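Local coordinates for protein of unknown function with a Fic domain (PDB 3CUC) that is of unknown function but belongs to the Fic/DOC family, whose members share a mostly helical fold, at residues S223-N228 with V259-S264; K33-Y38 with L266-T271; L184-Y189 with S227-I232. All blocks are in the same frame, centred on the assembly; numbering follows the deposited sequence.

In the fold
The three contacts tie helices of one mostly helical chain together through polar groups at the ends of side chains. Contact 3 is buried, whereas contacts 1 and 2 lie nearer the surface. Helix 226-240 serves contacts 1 and 3, which share Ser227 and Asn228 and touch where Tyr261 CE2 comes 3.7 Å from Tyr229 CD1. Helix 256-277 serves contacts 1 and 2, and both 1 and 3 are nested within the chain loop that contact 2 closes. Chemistry follows place: the buried pair is a bond between an imidazole nitrogen and a phenol hydroxyl, contact 1 sets a tyrosine against a carboxylate, and contact 2 is a salt bridge. Contacts 2 and 3 do not touch, their centres being about 17 Å apart.

Contact 1: S223-N228 with V259-S264; sequences SEDKSN and VNYLSS
Segment 223-228 runs from a short 3-10 turn into the start of helix 226-240, while 259-264 is fully helical; the closest CA atoms, those of Asn228 and Tyr261, are 9.4 Å apart. Side chains must therefore bridge the gap, and Tyr261 does most of it. Its CG lies anti to the backbone N (chi1 -174°), which sends the ring across to Asp225, approaching from the opposite direction. Tyr261 OH donates to Asp225 OD2 at 2.5 Å, and the oxygen accepts on its anti lone pair, the one turned away from the other carboxylate oxygen. That oxygen sits at the ring edge, near the ring plane, and the carboxylate is turned 35° from the ring. Asn228 ND2 comes obliquely to the same ring, 3.6 Å from Tyr261 CE1, and also gives a weak bond to Asp225 OD2, 3.3 Å away. One carboxylate oxygen thus gathers a phenol and an amide. Asp225 holds the N-cap position of helix 226-240, but its side chain makes no capping bond. Tyr261 also packs on Ile221. This is a polar surface link in a mostly helical Fic-domain protein, a tyrosine of helix 256-277 bonded to the N-cap aspartate of helix 226-240.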
loop_
_atom_site.group_PDB
_atom_site.type_symbol
_atom_site.label_atom_id
_atom_site.label_comp_id
_atom_site.label_asym_id
_atom_site.label_seq_id
_atom_site.Cartn_x
_atom_site.Cartn_y
_atom_site.Cartn_z
ATOM N N SER A 223 -0.142 -11.102 -5.059
ATOM C CA SER A 223 0.920 -11.172 -6.078
ATOM C C SER A 223 0.576 -12.115 -7.240
ATOM O O SER A 223 1.122 -11.978 -8.334
ATOM C CB SER A 223 2.279 -11.548 -5.467
ATOM O OG SER A 223 2.403 -12.946 -5.278
ATOM N N GLU A 224 -0.331 -13.063 -7.013
ATOM C CA GLU A 224 -0.864 -13.875 -8.109
ATOM C C GLU A 224 -1.616 -13.035 -9.138
ATOM O O GLU A 224 -1.744 -13.437 -10.283
ATOM C CB GLU A 224 -1.767 -14.980 -7.566
ATOM C CG GLU A 224 -0.971 -16.056 -6.839
ATOM C CD GLU A 224 -1.833 -16.984 -6.013
ATOM O OE1 GLU A 224 -2.512 -16.501 -5.074
ATOM O OE2 GLU A 224 -1.811 -18.202 -6.293
ATOM N N ASP A 225 -2.092 -11.863 -8.730
ATOM C CA ASP A 225 -2.834 -10.968 -9.616
ATOM C C ASP A 225 -1.962 -9.809 -10.139
ATOM O O ASP A 225 -2.489 -8.770 -10.558
ATOM C CB ASP A 225 -4.057 -10.419 -8.858
ATOM C CG ASP A 225 -5.143 -9.903 -9.784
ATOM O OD1 ASP A 225 -5.449 -10.590 -10.784
ATOM O OD2 ASP A 225 -5.699 -8.818 -9.508
ATOM N N LYS A 226 -0.641 -9.998 -10.128
ATOM C CA LYS A 226 0.317 -8.924 -10.436
ATOM C C LYS A 226 0.132 -8.309 -11.813
ATOM O O LYS A 226 0.173 -7.088 -11.962
ATOM C CB LYS A 226 1.762 -9.431 -10.315
ATOM C CG LYS A 226 2.843 -8.389 -10.658
ATOM C CD LYS A 226 4.245 -8.867 -10.258
ATOM C CE LYS A 226 5.301 -7.808 -10.555
ATOM N NZ LYS A 226 6.684 -8.282 -10.275
ATOM N N SER A 227 -0.046 -9.150 -12.822
ATOM C CA SER A 227 -0.166 -8.656 -14.188
ATOM C C SER A 227 -1.440 -7.823 -14.343
ATOM O O SER A 227 -1.435 -6.788 -15.000
ATOM C CB SER A 227 -0.146 -9.811 -15.187
ATOM O OG SER A 227 -1.317 -10.595 -15.060
ATOM N N ASN A 228 -2.521 -8.275 -13.716
ATOM C CA ASN A 228 -3.782 -7.541 -13.722
ATOM C C ASN A 228 -3.639 -6.170 -13.048
ATOM O O ASN A 228 -4.140 -5.160 -13.536
ATOM C CB ASN A 228 -4.846 -8.357 -12.998
ATOM C CG ASN A 228 -6.232 -7.851 -13.261
ATOM O OD1 ASN A 228 -6.712 -7.917 -14.386
ATOM N ND2 ASN A 228 -6.893 -7.341 -12.222
ATOM N N VAL A 259 -9.490 2.691 -9.186
ATOM C CA VAL A 259 -10.411 2.892 -8.064
ATOM C C VAL A 259 -11.286 1.648 -7.933
ATOM O O VAL A 259 -11.463 1.124 -6.833
ATOM C CB VAL A 259 -11.300 4.155 -8.221
ATOM C CG1 VAL A 259 -12.192 4.327 -7.001
ATOM C CG2 VAL A 259 -10.445 5.403 -8.420
ATOM N N ASN A 260 -11.803 1.162 -9.061
ATOM C CA ASN A 260 -12.608 -0.055 -9.056
ATOM C C ASN A 260 -11.803 -1.243 -8.545
ATOM O O ASN A 260 -12.316 -2.046 -7.760
ATOM C CB ASN A 260 -13.178 -0.357 -10.446
ATOM C CG ASN A 260 -14.248 0.642 -10.877
ATOM O OD1 ASN A 260 -14.878 1.300 -10.049
ATOM N ND2 ASN A 260 -14.460 0.752 -12.184
ATOM N N TYR A 261 -10.541 -1.339 -8.966
ATOM C CA TYR A 261 -9.684 -2.442 -8.539
ATOM C C TYR A 261 -9.530 -2.513 -7.016
ATOM O O TYR A 261 -9.712 -3.569 -6.417
ATOM C CB TYR A 261 -8.307 -2.343 -9.194
ATOM C CG TYR A 261 -7.429 -3.543 -8.897
ATOM C CD1 TYR A 261 -7.854 -4.830 -9.219
ATOM C CD2 TYR A 261 -6.187 -3.396 -8.279
ATOM C CE1 TYR A 261 -7.068 -5.937 -8.942
ATOM C CE2 TYR A 261 -5.391 -4.503 -8.001
ATOM C CZ TYR A 261 -5.837 -5.769 -8.335
ATOM O OH TYR A 261 -5.055 -6.861 -8.055
ATOM N N LEU A 262 -9.202 -1.385 -6.396
ATOM C CA LEU A 262 -9.072 -1.333 -4.944
ATOM C C LEU A 262 -10.405 -1.655 -4.273
ATOM O O LEU A 262 -10.435 -2.275 -3.212
ATOM C CB LEU A 262 -8.555 0.036 -4.479
ATOM C CG LEU A 262 -7.120 0.427 -4.863
ATOM C CD1 LEU A 262 -6.691 1.668 -4.090
ATOM C CD2 LEU A 262 -6.141 -0.711 -4.613
ATOM N N SER A 263 -11.506 -1.243 -4.887
ATOM C CA SER A 263 -12.829 -1.551 -4.350
ATOM C C SER A 263 -13.096 -3.051 -4.344
ATOM O O SER A 263 -13.654 -3.577 -3.382
ATOM C CB SER A 263 -13.912 -0.819 -5.134
ATOM O OG SER A 263 -13.666 0.574 -5.107
ATOM N N SER A 264 -12.672 -3.747 -5.393
ATOM C CA SER A 264 -12.840 -5.195 -5.437
ATOM C C SER A 264 -11.996 -5.885 -4.346
ATOM O O SER A 264 -12.418 -6.890 -3.773
ATOM C CB SER A 264 -12.517 -5.740 -6.826
ATOM O OG SER A 264 -11.153 -5.540 -7.144
#

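Contact 2: K33-Y38 with L266-T271; sequences KLEFNY and LIRSLT
Glu35 and Arg268 meet in a salt bridge between two helices, one carboxylate oxygen against one guanidinium nitrogen. It joins helix 22-42, near the N-terminus, to helix 256-277, the last helix of this mostly helical Fic-domain protein, so parts of the chain more than two hundred residues apart are linked. Arg268 NH2 donates to Glu35 OE1 at 3.1 Å, with an N-H...O angle of 137°, well short of straight. The oxygen is approached on its syn side, slightly out of the carboxylate plane, and it lies tilted from the guanidinium plane as well. Although the two planes are only 20° apart, the groups do not form a paired, two-bond bridge: Arg268 NH1 stays 3.9 Å from Glu35 OE1.

Since the nearest CA atoms, those of Glu35 and Ser269, are 11.4 Å apart, each residue has to reach outward. Arg268 keeps its chain extended from CG to NE, whereas Glu35 bends at chi2 (-139°) to turn its carboxylate toward the nitrogen. His222, from the loop between helices 199-213 and 226-240, touches both partners, and Tyr50 of helix 50-59 packs on Glu35. A long, weak ion pair joins Glu35 OE2 to Lys31 NZ, so a second positive charge lies near the carboxylate and would probably favour its ionised form.

Farther out, the two helices are held by other parts of the fold. Phe36 and Asn37 turn to helix 68-89, while Ile267 and Thr271 pack on Leu10 of helix 6-16. Within helix 256-277, Thr271 OG1 bonds to Ile267 O at 2.8 Å, an oxygen that also accepts the backbone bond from Thr271 N at 3.0 Å.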
loop_
_atom_site.group_PDB
_atom_site.type_symbol
_atom_site.label_atom_id
_atom_site.label_comp_id
_atom_site.label_asym_id
_atom_site.label_seq_id
_atom_site.Cartn_x
_atom_site.Cartn_y
_atom_site.Cartn_z
ATOM N N LYS A 33 -1.906 -9.565 8.519
ATOM C CA LYS A 33 -0.466 -9.323 8.681
ATOM C C LYS A 33 0.342 -10.292 7.825
ATOM O O LYS A 33 1.305 -9.924 7.142
ATOM C CB LYS A 33 -0.055 -9.499 10.148
ATOM C CG LYS A 33 1.317 -8.929 10.485
ATOM C CD LYS A 33 1.606 -8.981 11.990
ATOM C CE LYS A 33 1.980 -10.395 12.441
ATOM N NZ LYS A 33 2.460 -10.432 13.850
ATOM N N LEU A 34 -0.081 -11.543 7.876
ATOM C CA LEU A 34 0.568 -12.600 7.145
ATOM C C LEU A 34 0.472 -12.338 5.638
ATOM O O LEU A 34 1.482 -12.239 4.932
ATOM C CB LEU A 34 -0.119 -13.924 7.487
ATOM C CG LEU A 34 0.746 -15.170 7.551
ATOM C CD1 LEU A 34 1.641 -15.284 6.313
ATOM C CD2 LEU A 34 1.546 -15.140 8.858
ATOM N N GLU A 35 -0.758 -12.198 5.157
ATOM C CA GLU A 35 -1.007 -12.120 3.727
ATOM C C GLU A 35 -0.508 -10.829 3.098
ATOM O O GLU A 35 -0.046 -10.833 1.954
ATOM C CB GLU A 35 -2.497 -12.302 3.443
ATOM C CG GLU A 35 -2.991 -13.700 3.812
ATOM C CD GLU A 35 -3.960 -14.278 2.799
ATOM O OE1 GLU A 35 -4.794 -13.514 2.259
ATOM O OE2 GLU A 35 -3.880 -15.501 2.540
ATOM N N PHE A 36 -0.599 -9.729 3.841
ATOM C CA PHE A 36 -0.133 -8.450 3.335
ATOM C C PHE A 36 1.385 -8.458 3.199
ATOM O O PHE A 36 1.915 -8.139 2.134
ATOM C CB PHE A 36 -0.584 -7.300 4.234
ATOM C CG PHE A 36 -0.148 -5.954 3.742
ATOM C CD1 PHE A 36 -0.403 -5.565 2.433
ATOM C CD2 PHE A 36 0.520 -5.073 4.581
ATOM C CE1 PHE A 36 0.006 -4.320 1.964
ATOM C CE2 PHE A 36 0.930 -3.821 4.116
ATOM C CZ PHE A 36 0.677 -3.449 2.804
ATOM N N ASN A 37 2.079 -8.823 4.275
ATOM C CA ASN A 37 3.542 -8.881 4.254
ATOM C C ASN A 37 4.046 -9.804 3.143
ATOM O O ASN A 37 4.946 -9.444 2.374
ATOM C CB ASN A 37 4.099 -9.316 5.616
ATOM C CG ASN A 37 4.089 -8.187 6.644
ATOM O OD1 ASN A 37 4.651 -7.117 6.407
ATOM N ND2 ASN A 37 3.477 -8.434 7.803
ATOM N N TYR A 38 3.445 -10.984 3.046
ATOM C CA TYR A 38 3.856 -11.938 2.035
ATOM C C TYR A 38 3.664 -11.348 0.651
ATOM O O TYR A 38 4.616 -11.239 -0.119
ATOM C CB TYR A 38 3.079 -13.250 2.144
ATOM C CG TYR A 38 3.387 -14.197 1.011
ATOM C CD1 TYR A 38 4.487 -15.051 1.067
ATOM C CD2 TYR A 38 2.592 -14.224 -0.131
ATOM C CE1 TYR A 38 4.777 -15.912 0.019
ATOM C CE2 TYR A 38 2.877 -15.079 -1.186
ATOM C CZ TYR A 38 3.966 -15.919 -1.109
ATOM O OH TYR A 38 4.234 -16.764 -2.163
ATOM N N LEU A 266 -11.305 -4.357 -1.462
ATOM C CA LEU A 266 -12.008 -3.975 -0.249
ATOM C C LEU A 266 -13.230 -4.862 -0.048
ATOM O O LEU A 266 -13.560 -5.205 1.081
ATOM C CB LEU A 266 -12.403 -2.507 -0.302
ATOM C CG LEU A 266 -12.981 -1.915 0.976
ATOM C CD1 LEU A 266 -11.991 -1.988 2.121
ATOM C CD2 LEU A 266 -13.373 -0.481 0.706
ATOM N N ILE A 267 -13.876 -5.249 -1.145
ATOM C CA ILE A 267 -14.969 -6.225 -1.091
ATOM C C ILE A 267 -14.496 -7.546 -0.487
ATOM O O ILE A 267 -15.169 -8.118 0.365
ATOM C CB ILE A 267 -15.596 -6.478 -2.489
ATOM C CG1 ILE A 267 -16.470 -5.293 -2.902
ATOM C CG2 ILE A 267 -16.448 -7.743 -2.488
ATOM C CD1 ILE A 267 -17.012 -5.394 -4.304
ATOM N N ARG A 268 -13.330 -8.015 -0.920
ATOM C CA ARG A 268 -12.761 -9.247 -0.387
ATOM C C ARG A 268 -12.461 -9.120 1.108
ATOM O O ARG A 268 -12.795 -10.022 1.871
ATOM C CB ARG A 268 -11.492 -9.645 -1.151
ATOM C CG ARG A 268 -11.007 -11.067 -0.835
ATOM C CD ARG A 268 -9.529 -11.312 -1.184
ATOM N NE ARG A 268 -8.979 -12.403 -0.367
ATOM C CZ ARG A 268 -8.088 -12.278 0.625
ATOM N NH1 ARG A 268 -7.563 -11.096 0.967
ATOM N NH2 ARG A 268 -7.698 -13.369 1.281
ATOM N N SER A 269 -11.849 -8.003 1.516
ATOM C CA SER A 269 -11.494 -7.766 2.928
ATOM C C SER A 269 -12.733 -7.689 3.799
ATOM O O SER A 269 -12.788 -8.306 4.867
ATOM C CB SER A 269 -10.708 -6.463 3.104
ATOM O OG SER A 269 -9.453 -6.504 2.452
ATOM N N LEU A 270 -13.719 -6.919 3.342
ATOM C CA LEU A 270 -14.977 -6.773 4.055
ATOM C C LEU A 270 -15.666 -8.124 4.233
ATOM O O LEU A 270 -16.158 -8.437 5.318
ATOM C CB LEU A 270 -15.897 -5.784 3.327
ATOM C CG LEU A 270 -15.563 -4.299 3.516
ATOM C CD1 LEU A 270 -16.287 -3.455 2.486
ATOM C CD2 LEU A 270 -15.904 -3.828 4.941
ATOM N N THR A 271 -15.684 -8.929 3.175
ATOM C CA THR A 271 -16.349 -10.226 3.233
ATOM C C THR A 271 -15.663 -11.135 4.247
ATOM O O THR A 271 -16.325 -11.761 5.067
ATOM C CB THR A 271 -16.389 -10.906 1.858
ATOM O OG1 THR A 271 -17.090 -10.066 0.932
ATOM C CG2 THR A 271 -17.102 -12.242 1.952
#

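Contact 3: L184-Y189 with S227-I232; sequences LLHYRY and SNYLNI
A buried histidine-tyrosine hydrogen bond joins helix 178-192 to helix 226-240, spanning the interior between them. His186 NE2 and Tyr229 OH lie 2.8 Å apart, and either could be the donor; the angle at the hydrogen is 148°. Each partner sits at the edge of the other's ring and in its plane. The rings meet rim to rim, with centroids 6.0 Å apart and planes at 75°, so neither stacks over the other and the polar atoms carry the contact. The nearest imidazole carbon to the hydroxyl is His186 CE1, 3.4 Å from Tyr229 OH.

Both side chains come from opposite directions. His186 has CG anti to its backbone N (chi1 177°), and its CB points toward the partner helix. The CB of Tyr229 points neither toward nor away from helix 178-192, and the length of the phenol carries its hydroxyl to the imidazole. Helix 178-192 leads into the HPFEDGNGR sequence, the Fic signature, which joins it to helix 199-213; Tyr189 packs on Pro194 and Phe195 of that loop, and Ala203 and Val207 of helix 199-213 touch His186.

Around the bond, Phe258 of helix 256-277 meets the imidazole ring, with planes about 55° apart, and also packs on Tyr229. Tyr229 OH has a second partner in Arg204 NH1, so this buried hydroxyl connects helix 199-213 to the other two.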
loop_
_atom_site.group_PDB
_atom_site.type_symbol
_atom_site.label_atom_id
_atom_site.label_comp_id
_atom_site.label_asym_id
_atom_site.label_seq_id
_atom_site.Cartn_x
_atom_site.Cartn_y
_atom_site.Cartn_z
ATOM N N LEU A 184 -6.047 7.347 -5.361
ATOM C CA LEU A 184 -5.389 8.493 -5.985
ATOM C C LEU A 184 -4.044 8.795 -5.332
ATOM O O LEU A 184 -3.099 9.168 -6.025
ATOM C CB LEU A 184 -6.300 9.724 -5.952
ATOM C CG LEU A 184 -6.110 10.794 -7.031
ATOM C CD1 LEU A 184 -5.916 10.196 -8.425
ATOM C CD2 LEU A 184 -7.313 11.724 -7.026
ATOM N N LEU A 185 -3.954 8.621 -4.012
ATOM C CA LEU A 185 -2.672 8.737 -3.301
ATOM C C LEU A 185 -1.651 7.714 -3.816
ATOM O O LEU A 185 -0.493 8.054 -4.066
ATOM C CB LEU A 185 -2.861 8.565 -1.786
ATOM C CG LEU A 185 -1.601 8.637 -0.906
ATOM C CD1 LEU A 185 -0.827 9.927 -1.155
ATOM C CD2 LEU A 185 -1.949 8.498 0.567
ATOM N N HIS A 186 -2.090 6.466 -3.955
ATOM C CA HIS A 186 -1.259 5.392 -4.495
ATOM C C HIS A 186 -0.770 5.755 -5.889
ATOM O O HIS A 186 0.427 5.676 -6.186
ATOM C CB HIS A 186 -2.072 4.095 -4.549
ATOM C CG HIS A 186 -1.345 2.932 -5.151
ATOM N ND1 HIS A 186 -0.836 2.947 -6.431
ATOM C CD2 HIS A 186 -1.076 1.702 -4.654
ATOM C CE1 HIS A 186 -0.266 1.784 -6.688
ATOM N NE2 HIS A 186 -0.401 1.008 -5.627
ATOM N N TYR A 187 -1.702 6.165 -6.741
ATOM C CA TYR A 187 -1.385 6.411 -8.143
ATOM C C TYR A 187 -0.401 7.554 -8.325
ATOM O O TYR A 187 0.620 7.396 -8.988
ATOM C CB TYR A 187 -2.644 6.701 -8.957
ATOM C CG TYR A 187 -2.330 6.789 -10.426
ATOM C CD1 TYR A 187 -2.158 5.634 -11.185
ATOM C CD2 TYR A 187 -2.159 8.022 -11.048
ATOM C CE1 TYR A 187 -1.850 5.702 -12.530
ATOM C CE2 TYR A 187 -1.848 8.104 -12.392
ATOM C CZ TYR A 187 -1.692 6.943 -13.133
ATOM O OH TYR A 187 -1.388 7.027 -14.478
ATOM N N ARG A 188 -0.715 8.701 -7.737
ATOM C CA ARG A 188 0.159 9.866 -7.826
ATOM C C ARG A 188 1.544 9.574 -7.259
ATOM O O ARG A 188 2.552 9.908 -7.887
ATOM C CB ARG A 188 -0.473 11.065 -7.124
ATOM C CG ARG A 188 -1.696 11.583 -7.851
ATOM C CD ARG A 188 -2.280 12.799 -7.171
ATOM N NE ARG A 188 -3.191 13.520 -8.056
ATOM C CZ ARG A 188 -3.694 14.726 -7.805
ATOM N NH1 ARG A 188 -3.379 15.380 -6.695
ATOM N NH2 ARG A 188 -4.516 15.286 -8.677
ATOM N N TYR A 189 1.592 8.935 -6.089
ATOM C CA TYR A 189 2.866 8.539 -5.488
ATOM C C TYR A 189 3.669 7.634 -6.422
ATOM O O TYR A 189 4.852 7.887 -6.678
ATOM C CB TYR A 189 2.670 7.828 -4.143
ATOM C CG TYR A 189 3.973 7.291 -3.587
ATOM C CD1 TYR A 189 4.809 8.103 -2.822
ATOM C CD2 TYR A 189 4.385 5.988 -3.857
ATOM C CE1 TYR A 189 6.012 7.627 -2.331
ATOM C CE2 TYR A 189 5.582 5.504 -3.371
ATOM C CZ TYR A 189 6.392 6.325 -2.612
ATOM O OH TYR A 189 7.580 5.835 -2.130
ATOM N N SER A 227 -0.046 -9.150 -12.822
ATOM C CA SER A 227 -0.166 -8.656 -14.188
ATOM C C SER A 227 -1.440 -7.823 -14.343
ATOM O O SER A 227 -1.435 -6.788 -15.000
ATOM C CB SER A 227 -0.146 -9.811 -15.187
ATOM O OG SER A 227 -1.317 -10.595 -15.060
ATOM N N ASN A 228 -2.521 -8.275 -13.716
ATOM C CA ASN A 228 -3.782 -7.541 -13.722
ATOM C C ASN A 228 -3.639 -6.170 -13.048
ATOM O O ASN A 228 -4.140 -5.160 -13.536
ATOM C CB ASN A 228 -4.846 -8.357 -12.998
ATOM C CG ASN A 228 -6.232 -7.851 -13.261
ATOM O OD1 ASN A 228 -6.712 -7.917 -14.386
ATOM N ND2 ASN A 228 -6.893 -7.341 -12.222
ATOM N N TYR A 229 -2.953 -6.170 -11.911
ATOM C CA TYR A 229 -2.649 -4.967 -11.135
ATOM C C TYR A 229 -1.843 -3.969 -11.976
ATOM O O TYR A 229 -2.207 -2.796 -12.082
ATOM C CB TYR A 229 -1.892 -5.417 -9.874
ATOM C CG TYR A 229 -1.289 -4.362 -8.975
ATOM C CD1 TYR A 229 -1.975 -3.195 -8.657
ATOM C CD2 TYR A 229 -0.044 -4.576 -8.381
ATOM C CE1 TYR A 229 -1.418 -2.248 -7.800
ATOM C CE2 TYR A 229 0.519 -3.642 -7.531
ATOM C CZ TYR A 229 -0.177 -2.480 -7.244
ATOM O OH TYR A 229 0.355 -1.541 -6.401
ATOM N N LEU A 230 -0.769 -4.451 -12.594
ATOM C CA LEU A 230 0.038 -3.630 -13.509
ATOM C C LEU A 230 -0.764 -3.168 -14.734
ATOM O O LEU A 230 -0.600 -2.036 -15.200
ATOM C CB LEU A 230 1.288 -4.393 -13.978
ATOM C CG LEU A 230 2.458 -4.494 -12.989
ATOM C CD1 LEU A 230 3.571 -5.365 -13.576
ATOM C CD2 LEU A 230 2.982 -3.111 -12.626
ATOM N N ASN A 231 -1.623 -4.044 -15.249
ATOM C CA ASN A 231 -2.443 -3.717 -16.414
ATOM C C ASN A 231 -3.371 -2.543 -16.109
ATOM O O ASN A 231 -3.435 -1.580 -16.872
ATOM C CB ASN A 231 -3.254 -4.935 -16.867
ATOM C CG ASN A 231 -4.000 -4.692 -18.170
ATOM O OD1 ASN A 231 -4.975 -3.929 -18.223
ATOM N ND2 ASN A 231 -3.553 -5.352 -19.233
ATOM N N ILE A 232 -4.063 -2.619 -14.976
ATOM C CA ILE A 232 -5.023 -1.585 -14.589
ATOM C C ILE A 232 -4.314 -0.222 -14.496
ATOM O O ILE A 232 -4.815 0.770 -15.026
ATOM C CB ILE A 232 -5.756 -1.948 -13.266
ATOM C CG1 ILE A 232 -6.536 -3.270 -13.412
ATOM C CG2 ILE A 232 -6.690 -0.823 -12.846
ATOM C CD1 ILE A 232 -7.949 -3.119 -13.925
#